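D-xylonate dehydratase (Caulobacter crescentus, PDB 5OYN) catalyses the dehydration of D-xylonate to 2-dehydro-3-deoxy-D-arabinonate, and of D-gluconate with similar efficiency, using a [2Fe-2S] cluster and magnesium. Local coordinates at residues S175-V178 with I179-R183; G189-E193 with E194-D198. All blocks are in the same frame, centred on the assembly; numbering follows the deposited sequence.

Contacts 1 and 2 lie in series on two consecutive helices, 177-187 and 193-202, with their centres 11 Å apart. Where they meet, Phe196 of contact 2 packs against the backbone of contact 1: its CE2 is 3.2 Å from Ser182 O. Ile191 CD1 adds a looser touch, 4.0 Å from Ser182 OG. Only the first contact approaches the catalytic centre, where Gly176, taken at the point a side chain would start from, lies about 7 Å from the [2Fe-2S] cluster, and the nearest atoms of the Trp180 side chain and the magnesium ion are about 8 Å apart. Contact 2 lies at the surface, away from the cluster and magnesium sites. Both contacts also touch the second subunit.

Contact 1 of 2, residues S175-V178 with I179-R183; sequences SGTV and IWRSR
The first turn of helix 177-187 opens at Gly176, its N-cap, whose carbonyl oxygen faces the indole of Trp180. Gly176 O accepts a hydrogen bond from Ile179 N at 2.8 Å and a weak one from Trp180 N. It also sits over one face of the indole, 3.1 Å from the ring plane and offset toward the rim. With CG beside the backbone N and opposite the carbonyl carbon (chi1 -31°), the ring folds back over this oxygen. Its NE1 bonds to Thr501 OG1, so the indole ties the helix start to a distant part of the chain. Putting an alanine at Trp180 would probably leave Thr501 without this N-H partner and open a gap over Gly176 O. One residue on, Arg181 N reaches Thr177 O at 3.0 Å. Val178 O takes Ser182 N at 2.9 Å and, weakly, Ser182 OG. Arg183, beside the ring edge, makes salt bridges to Asp31 and His600 of the second subunit. This is a helix N-terminus with glycine at the N-cap position, next to the cluster and magnesium site, with the Trp180 side chain about 6 Å from that of Glu472.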
ATOM      1  N   SER A 175       0.140 -28.600  -5.962  1.00 48.97           N
ATOM      2  CA  SER A 175      -0.439 -27.841  -7.060  1.00 55.41           C
ATOM      3  C   SER A 175      -0.219 -28.573  -8.372  1.00 54.88           C
ATOM      4  O   SER A 175       0.847 -29.150  -8.602  1.00 53.36           O
ATOM      5  CB  SER A 175       0.206 -26.461  -7.142  1.00 49.76           C
ATOM      6  OG  SER A 175       0.468 -25.998  -5.843  1.00 56.30           O
ATOM      7  N   GLY A 176      -1.230 -28.533  -9.236  1.00 54.33           N
ATOM      8  CA  GLY A 176      -1.144 -29.160 -10.539  1.00 51.75           C
ATOM      9  C   GLY A 176      -1.320 -30.663 -10.460  1.00 57.78           C
ATOM     10  O   GLY A 176      -2.275 -31.213 -11.020  1.00 59.51           O
ATOM     11  N   THR A 177      -0.414 -31.344  -9.754  1.00 52.15           N
ATOM     12  CA  THR A 177      -0.486 -32.794  -9.725  1.00 54.28           C
ATOM     13  C   THR A 177      -1.785 -33.261  -9.101  1.00 56.08           C
ATOM     14  O   THR A 177      -2.272 -34.344  -9.430  1.00 62.67           O
ATOM     15  CB  THR A 177       0.714 -33.382  -8.982  1.00 61.05           C
ATOM     16  OG1 THR A 177       0.417 -33.457  -7.581  1.00 73.48           O
ATOM     17  CG2 THR A 177       1.944 -32.500  -9.210  1.00 54.16           C
ATOM     18  N   VAL A 178      -2.371 -32.461  -8.212  1.00 60.97           N
ATOM     19  CA  VAL A 178      -3.663 -32.833  -7.649  1.00 56.02           C
ATOM     20  C   VAL A 178      -4.729 -32.845  -8.739  1.00 53.85           C
ATOM     21  O   VAL A 178      -5.650 -33.662  -8.699  1.00 58.51           O
ATOM     22  CB  VAL A 178      -4.022 -31.906  -6.460  1.00 56.10           C
ATOM     23  CG1 VAL A 178      -4.497 -30.520  -6.920  1.00 53.58           C
ATOM     24  CG2 VAL A 178      -5.057 -32.556  -5.570  1.00 61.62           C
ATOM     25  N   ILE A 179      -4.599 -31.993  -9.756  1.00 51.37           N
ATOM     26  CA  ILE A 179      -5.576 -31.997 -10.842  1.00 56.52           C
ATOM     27  C   ILE A 179      -5.486 -33.294 -11.642  1.00 61.15           C
ATOM     28  O   ILE A 179      -6.506 -33.933 -11.925  1.00 64.94           O
ATOM     29  CB  ILE A 179      -5.392 -30.767 -11.749  1.00 57.66           C
ATOM     30  CG1 ILE A 179      -5.501 -29.459 -10.943  1.00 63.93           C
ATOM     31  CG2 ILE A 179      -6.399 -30.797 -12.894  1.00 53.76           C
ATOM     32  CD1 ILE A 179      -6.704 -29.359 -10.027  1.00 57.92           C
ATOM     33  N   TRP A 180      -4.268 -33.704 -12.023  1.00 61.36           N
ATOM     34  CA  TRP A 180      -4.112 -34.907 -12.845  1.00 58.97           C
ATOM     35  C   TRP A 180      -4.478 -36.170 -12.077  1.00 64.12           C
ATOM     36  O   TRP A 180      -5.068 -37.088 -12.655  1.00 68.44           O
ATOM     37  CB  TRP A 180      -2.688 -35.015 -13.378  1.00 58.55           C
ATOM     38  CG  TRP A 180      -2.042 -33.699 -13.600  1.00 58.23           C
ATOM     39  CD1 TRP A 180      -0.831 -33.285 -13.115  1.00 56.78           C
ATOM     40  CD2 TRP A 180      -2.567 -32.611 -14.357  1.00 54.83           C
ATOM     41  NE1 TRP A 180      -0.574 -31.998 -13.521  1.00 55.54           N
ATOM     42  CE2 TRP A 180      -1.627 -31.558 -14.282  1.00 55.02           C
ATOM     43  CE3 TRP A 180      -3.741 -32.416 -15.091  1.00 58.75           C
ATOM     44  CZ2 TRP A 180      -1.820 -30.334 -14.927  1.00 53.63           C
ATOM     45  CZ3 TRP A 180      -3.937 -31.184 -15.725  1.00 62.02           C
ATOM     46  CH2 TRP A 180      -2.978 -30.166 -15.642  1.00 56.49           C
ATOM     47  N   ARG A 181      -4.132 -36.251 -10.781  1.00 62.84           N
ATOM     48  CA  ARG A 181      -4.566 -37.399  -9.981  1.00 63.27           C
ATOM     49  C   ARG A 181      -6.070 -37.383  -9.757  1.00 64.04           C
ATOM     50  O   ARG A 181      -6.691 -38.440  -9.649  1.00 72.65           O
ATOM     51  CB  ARG A 181      -3.853 -37.447  -8.623  1.00 62.04           C
ATOM     52  CG  ARG A 181      -2.348 -37.324  -8.703  1.00 68.62           C
ATOM     53  CD  ARG A 181      -1.599 -37.937  -7.523  1.00 71.02           C
ATOM     54  NE  ARG A 181      -0.255 -38.335  -7.969  1.00 90.16           N
ATOM     55  CZ  ARG A 181       0.889 -37.992  -7.373  1.00 87.59           C
ATOM     56  NH1 ARG A 181       0.879 -37.246  -6.264  1.00 72.35           N
ATOM     57  NH2 ARG A 181       2.052 -38.404  -7.887  1.00 76.47           N
ATOM     58  N   SER A 182      -6.675 -36.208  -9.678  1.00 65.45           N
ATOM     59  CA  SER A 182      -8.104 -36.167  -9.424  1.00 68.50           C
ATOM     60  C   SER A 182      -8.909 -36.414 -10.683  1.00 69.84           C
ATOM     61  O   SER A 182     -10.064 -36.840 -10.578  1.00 72.24           O
ATOM     62  CB  SER A 182      -8.503 -34.830  -8.787  1.00 63.79           C
ATOM     63  OG  SER A 182      -8.208 -34.856  -7.397  1.00 70.33           O
ATOM     64  N   ARG A 183      -8.331 -36.142 -11.861  1.00 66.77           N
ATOM     65  CA  ARG A 183      -8.977 -36.525 -13.113  1.00 69.21           C
ATOM     66  C   ARG A 183      -9.147 -38.039 -13.199  1.00 70.88           C
ATOM     67  O   ARG A 183     -10.137 -38.527 -13.758  1.00 71.70           O
ATOM     68  CB  ARG A 183      -8.171 -35.998 -14.307  1.00 61.35           C
ATOM     69  CG  ARG A 183      -8.406 -34.523 -14.626  1.00 65.07           C
ATOM     70  CD  ARG A 183      -8.411 -34.238 -16.125  1.00 63.70           C
ATOM     71  NE  ARG A 183      -7.151 -33.664 -16.602  1.00 63.51           N
ATOM     72  CZ  ARG A 183      -7.032 -32.763 -17.585  1.00 68.50           C
ATOM     73  NH1 ARG A 183      -8.093 -32.300 -18.231  1.00 65.03           N
ATOM     74  NH2 ARG A 183      -5.834 -32.322 -17.936  1.00 71.45           N
TER

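Contact 2 of 2, residues G189-E193 with E194-D198; sequences GEITE and EEFID
Glu195 and Thr192 meet with their side chains at about a right angle, the glutamate reaching back across the start of helix 193-202. Its CG sits beside the backbone N (chi1 -48°) and the chain runs extended from there, which carries the carboxylate back to the preceding loop. OE1 accepts a hydrogen bond from Thr192 N, using the lone pair that faces away from the other oxygen, with an N-H...O angle of 155°. The Thr192 methyl rests against the same side chain: CG2 is 3.4 Å from Glu195 CG. The threonine hydroxyl points elsewhere, since OG1 is anti to the backbone N (chi1 -167°).

Ile191 and Phe196 form the apolar half. Their side chains approach at a slant, and Ile191 CD1 touches the phenylalanine at its root, 3.6 Å from Phe196 CB, and lies obliquely to the ring, 3.8 Å from CD2. The backbone bond from Phe196 N to Thr192 O, 3.3 Å, lies between the polar and apolar pairs. Beyond the two segments, Glu194 OE1 makes a salt bridge to Arg51 of the second subunit.

The Glu195 bond is the one a glutamate contributes to a capping box, made here without its hydroxyl counterpart, as Thr192 OG1 lies 5.6 Å from Glu195 N. A carboxylate placed at a helix N-terminus is likely to interact favourably with the helix dipole, while the isoleucine and phenylalanine face the preceding helix.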
ATOM      1  N   GLY A 189     -14.668 -43.114 -10.610  1.00 86.10           N
ATOM      2  CA  GLY A 189     -15.811 -43.014  -9.718  1.00 82.36           C
ATOM      3  C   GLY A 189     -15.466 -43.103  -8.249  1.00 88.32           C
ATOM      4  O   GLY A 189     -16.277 -43.600  -7.459  1.00 92.02           O
ATOM      5  N   GLU A 190     -14.282 -42.633  -7.856  1.00 88.23           N
ATOM      6  CA  GLU A 190     -13.859 -42.659  -6.461  1.00 86.95           C
ATOM      7  C   GLU A 190     -13.935 -41.297  -5.766  1.00 88.60           C
ATOM      8  O   GLU A 190     -13.823 -41.251  -4.536  1.00 91.58           O
ATOM      9  CB  GLU A 190     -12.431 -43.220  -6.355  1.00 85.97           C
ATOM     10  CG  GLU A 190     -12.313 -44.684  -6.780  1.00 89.73           C
ATOM     11  CD  GLU A 190     -10.876 -45.122  -7.002  1.00 98.34           C
ATOM     12  OE1 GLU A 190      -9.966 -44.265  -6.883  1.00 93.82           O
ATOM     13  OE2 GLU A 190     -10.660 -46.319  -7.302  1.00 92.57           O
ATOM     14  N   ILE A 191     -14.107 -40.193  -6.508  1.00 84.10           N
ATOM     15  CA  ILE A 191     -14.373 -38.877  -5.929  1.00 84.35           C
ATOM     16  C   ILE A 191     -15.477 -38.209  -6.736  1.00 89.62           C
ATOM     17  O   ILE A 191     -15.718 -38.546  -7.899  1.00 88.00           O
ATOM     18  CB  ILE A 191     -13.138 -37.939  -5.883  1.00 85.94           C
ATOM     19  CG1 ILE A 191     -12.963 -37.208  -7.227  1.00 85.47           C
ATOM     20  CG2 ILE A 191     -11.877 -38.681  -5.424  1.00 84.34           C
ATOM     21  CD1 ILE A 191     -12.044 -35.992  -7.175  1.00 81.04           C
ATOM     22  N   THR A 192     -16.151 -37.239  -6.101  1.00 83.90           N
ATOM     23  CA  THR A 192     -17.234 -36.515  -6.744  1.00 84.46           C
ATOM     24  C   THR A 192     -16.724 -35.185  -7.290  1.00 85.49           C
ATOM     25  O   THR A 192     -15.530 -34.874  -7.227  1.00 85.38           O
ATOM     26  CB  THR A 192     -18.402 -36.288  -5.786  1.00 86.91           C
ATOM     27  OG1 THR A 192     -19.542 -35.862  -6.548  1.00 91.28           O
ATOM     28  CG2 THR A 192     -18.046 -35.215  -4.743  1.00 84.36           C
ATOM     29  N   GLU A 193     -17.642 -34.378  -7.823  1.00 85.55           N
ATOM     30  CA  GLU A 193     -17.250 -33.138  -8.479  1.00 89.81           C
ATOM     31  C   GLU A 193     -16.959 -32.010  -7.493  1.00 90.69           C
ATOM     32  O   GLU A 193     -16.297 -31.034  -7.868  1.00 88.97           O
ATOM     33  CB  GLU A 193     -18.333 -32.713  -9.474  1.00 89.22           C
ATOM     34  CG  GLU A 193     -18.842 -33.870 -10.327  1.00 94.54           C
ATOM     35  CD  GLU A 193     -19.346 -33.432 -11.694  1.00101.58           C
ATOM     36  OE1 GLU A 193     -19.381 -34.285 -12.610  1.00107.28           O
ATOM     37  OE2 GLU A 193     -19.717 -32.246 -11.852  1.00 95.57           O
ATOM     38  N   GLU A 194     -17.418 -32.118  -6.244  1.00 88.09           N
ATOM     39  CA  GLU A 194     -17.030 -31.116  -5.261  1.00 87.59           C
ATOM     40  C   GLU A 194     -15.751 -31.484  -4.517  1.00 88.34           C
ATOM     41  O   GLU A 194     -14.970 -30.583  -4.195  1.00 92.39           O
ATOM     42  CB  GLU A 194     -18.173 -30.852  -4.271  1.00 90.66           C
ATOM     43  CG  GLU A 194     -17.946 -29.637  -3.332  1.00102.37           C
ATOM     44  CD  GLU A 194     -18.104 -28.250  -4.009  1.00105.85           C
ATOM     45  OE1 GLU A 194     -18.309 -28.178  -5.248  1.00 97.73           O
ATOM     46  OE2 GLU A 194     -18.014 -27.223  -3.282  1.00102.54           O
ATOM     47  N   GLU A 195     -15.492 -32.770  -4.246  1.00 83.27           N
ATOM     48  CA  GLU A 195     -14.175 -33.147  -3.728  1.00 84.68           C
ATOM     49  C   GLU A 195     -13.066 -32.726  -4.689  1.00 83.07           C
ATOM     50  O   GLU A 195     -11.991 -32.289  -4.258  1.00 77.82           O
ATOM     51  CB  GLU A 195     -14.123 -34.653  -3.438  1.00 89.09           C
ATOM     52  CG  GLU A 195     -15.338 -35.152  -2.631  1.00 96.58           C
ATOM     53  CD  GLU A 195     -15.452 -36.678  -2.548  1.00 97.53           C
ATOM     54  OE1 GLU A 195     -15.643 -37.308  -3.610  1.00 96.67           O
ATOM     55  OE2 GLU A 195     -15.425 -37.240  -1.428  1.00 93.58           O
ATOM     56  N   PHE A 196     -13.327 -32.815  -5.997  1.00 85.58           N
ATOM     57  CA  PHE A 196     -12.354 -32.388  -6.999  1.00 79.89           C
ATOM     58  C   PHE A 196     -12.031 -30.905  -6.851  1.00 75.48           C
ATOM     59  O   PHE A 196     -10.861 -30.506  -6.862  1.00 70.17           O
ATOM     60  CB  PHE A 196     -12.894 -32.698  -8.396  1.00 77.44           C
ATOM     61  CG  PHE A 196     -11.851 -32.677  -9.489  1.00 76.26           C
ATOM     62  CD1 PHE A 196     -11.099 -31.541  -9.745  1.00 71.99           C
ATOM     63  CD2 PHE A 196     -11.658 -33.789 -10.289  1.00 77.80           C
ATOM     64  CE1 PHE A 196     -10.164 -31.526 -10.748  1.00 71.43           C
ATOM     65  CE2 PHE A 196     -10.726 -33.776 -11.306  1.00 71.57           C
ATOM     66  CZ  PHE A 196      -9.976 -32.651 -11.531  1.00 72.83           C
ATOM     67  N   ILE A 197     -13.056 -30.067  -6.722  1.00 76.59           N
ATOM     68  CA  ILE A 197     -12.804 -28.640  -6.560  1.00 80.61           C
ATOM     69  C   ILE A 197     -12.100 -28.368  -5.233  1.00 77.52           C
ATOM     70  O   ILE A 197     -11.231 -27.490  -5.142  1.00 71.58           O
ATOM     71  CB  ILE A 197     -14.120 -27.851  -6.688  1.00 80.66           C
ATOM     72  CG1 ILE A 197     -14.711 -28.038  -8.090  1.00 77.04           C
ATOM     73  CG2 ILE A 197     -13.893 -26.380  -6.390  1.00 73.94           C
ATOM     74  CD1 ILE A 197     -15.964 -27.233  -8.334  1.00 79.54           C
ATOM     75  N   ASP A 198     -12.431 -29.146  -4.196  1.00 78.55           N
ATOM     76  CA  ASP A 198     -11.964 -28.851  -2.843  1.00 78.50           C
ATOM     77  C   ASP A 198     -10.552 -29.348  -2.596  1.00 72.26           C
ATOM     78  O   ASP A 198      -9.781 -28.680  -1.894  1.00 70.91           O
ATOM     79  CB  ASP A 198     -12.929 -29.428  -1.803  1.00 84.39           C
ATOM     80  CG  ASP A 198     -14.280 -28.728  -1.824  1.00 98.24           C
ATOM     81  OD1 ASP A 198     -15.158 -29.067  -0.986  1.00 97.68           O
ATOM     82  OD2 ASP A 198     -14.462 -27.833  -2.690  1.00103.30           O
TER